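PDB 1J6O: TatD-related deoxyribonuclease from Thermotoga maritima, which probably acts as a metal-dependent DNA nuclease, hydrolysing ester bonds with a TIM-barrel domain of the TatD family. Local coordinates for residues A196-V201 and V237-Q242. Residues are numbered along the deposited sequence; the frame is centred on the assembly and turned at random.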
# COMPACT_ATOMS: atom_id res chain seq x y z
N ALA A 196 12.20 9.72 -13.66
CA ALA A 196 11.77 8.40 -14.11
C ALA A 196 10.36 8.01 -13.68
O ALA A 196 9.53 7.60 -14.51
CB ALA A 196 12.76 7.34 -13.64
N LEU A 197 10.09 8.11 -12.38
CA LEU A 197 8.77 7.76 -11.86
C LEU A 197 7.66 8.54 -12.56
O LEU A 197 6.63 7.97 -12.94
CB LEU A 197 8.69 8.02 -10.36
CG LEU A 197 7.39 7.52 -9.70
CD1 LEU A 197 7.23 6.04 -9.96
CD2 LEU A 197 7.39 7.81 -8.19
N ARG A 198 7.86 9.84 -12.73
CA ARG A 198 6.86 10.67 -13.38
C ARG A 198 6.59 10.18 -14.81
O ARG A 198 5.44 10.15 -15.27
CB ARG A 198 7.29 12.14 -13.39
CG ARG A 198 7.03 12.86 -12.06
CD ARG A 198 7.21 14.39 -12.15
NE ARG A 198 8.61 14.81 -12.27
CZ ARG A 198 9.51 14.76 -11.28
NH1 ARG A 198 9.19 14.32 -10.07
NH2 ARG A 198 10.74 15.18 -11.51
N GLU A 199 7.64 9.77 -15.50
CA GLU A 199 7.47 9.28 -16.87
C GLU A 199 6.63 8.00 -16.83
O GLU A 199 5.81 7.75 -17.72
CB GLU A 199 8.83 9.04 -17.52
CG GLU A 199 8.78 8.68 -19.02
CD GLU A 199 8.06 9.74 -19.88
OE1 GLU A 199 8.30 10.96 -19.70
OE2 GLU A 199 7.25 9.34 -20.77
N VAL A 200 6.82 7.18 -15.79
CA VAL A 200 6.07 5.93 -15.63
C VAL A 200 4.59 6.24 -15.43
O VAL A 200 3.70 5.63 -16.04
CB VAL A 200 6.55 5.12 -14.41
CG1 VAL A 200 5.62 3.94 -14.18
CG2 VAL A 200 7.97 4.62 -14.63
N VAL A 201 4.31 7.19 -14.55
CA VAL A 201 2.94 7.57 -14.29
C VAL A 201 2.31 8.06 -15.59
O VAL A 201 1.15 7.77 -15.89
CB VAL A 201 2.86 8.70 -13.23
CG1 VAL A 201 1.48 9.29 -13.22
CG2 VAL A 201 3.18 8.14 -11.85
N VAL A 237 -1.36 14.19 -5.66
CA VAL A 237 -2.40 14.32 -6.67
C VAL A 237 -2.04 15.49 -7.61
O VAL A 237 -2.17 15.39 -8.84
CB VAL A 237 -3.76 14.60 -6.00
CG1 VAL A 237 -4.76 15.12 -7.04
CG2 VAL A 237 -4.29 13.33 -5.32
N GLU A 238 -1.60 16.60 -7.03
CA GLU A 238 -1.23 17.77 -7.81
C GLU A 238 -0.21 17.40 -8.87
O GLU A 238 -0.40 17.67 -10.05
CB GLU A 238 -0.67 18.85 -6.90
CG GLU A 238 -0.08 20.04 -7.61
CD GLU A 238 0.25 21.15 -6.63
OE1 GLU A 238 0.84 20.84 -5.56
OE2 GLU A 238 -0.07 22.33 -6.92
N THR A 239 0.87 16.74 -8.45
CA THR A 239 1.89 16.34 -9.40
C THR A 239 1.33 15.40 -10.47
O THR A 239 1.59 15.59 -11.67
CB THR A 239 3.10 15.68 -8.68
OG1 THR A 239 3.75 16.67 -7.86
CG2 THR A 239 4.11 15.11 -9.67
N ILE A 240 0.57 14.39 -10.04
CA ILE A 240 0.02 13.45 -11.01
C ILE A 240 -0.84 14.17 -12.03
O ILE A 240 -0.75 13.88 -13.23
CB ILE A 240 -0.81 12.35 -10.32
CG1 ILE A 240 0.14 11.48 -9.48
CG2 ILE A 240 -1.56 11.49 -11.36
CD1 ILE A 240 -0.60 10.43 -8.63
N SER A 241 -1.67 15.09 -11.57
CA SER A 241 -2.54 15.83 -12.48
C SER A 241 -1.71 16.67 -13.47
O SER A 241 -2.04 16.77 -14.66
CB SER A 241 -3.49 16.74 -11.69
OG SER A 241 -2.80 17.84 -11.10
N GLN A 242 -0.61 17.25 -12.99
CA GLN A 242 0.21 18.06 -13.88
C GLN A 242 0.93 17.21 -14.91
O GLN A 242 0.99 17.55 -16.09
CB GLN A 242 1.20 18.86 -13.05
CG GLN A 242 0.49 19.75 -12.06
CD GLN A 242 1.42 20.46 -11.12
OE1 GLN A 242 2.50 19.96 -10.80
NE2 GLN A 242 0.99 21.62 -10.65
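Arg-198 and Thr-239 meet through carbon alone, at the open side of a small apolar contact between helices 195-204 and 233-244. The arginine can be followed outward from its root. CB sets out beside helix 233-244 rather than straight at it, and CG, placed anti to the carbonyl carbon (chi1 -80°), carries the chain on across the gap. CD is the atom that lands: it lies 4.0 Å from CG2 of Thr-239, the two side chains crossing at about a right angle. There the chain bends at chi3 (-73°), and NE and CZ lead the guanidinium back to its own side. NH1 bonds to the carbonyl oxygens of Val-189 and Tyr-191, and NH2 to that of Pro-192, so the charged end is held by the loop ahead of its helix while the methylene brushes the threonine. Thr-239 suits this division: CG2 faces the arginine, whereas OG1 bonds weakly to the carbonyl of Tyr-235.

Deeper in, CG1 of Val-201 packs on CG2 of Ile-240 at 4.2 Å, again nearly at right angles. The CA atoms of this pair are 7.3 Å apart. The contact is small, burying 126 Å² in all.

Beneath it lies the barrel wall: Val-201 and Ile-240 both rest on Ile-185 of strand 181-185, and Ile-240 also reaches Leu-211 of strand 209-211 and Val-251 of helix 248-264, so helix 233-244 packs between that helix and helix 195-204 in the outer layer of the TIM barrel, away from the predicted metal ligands.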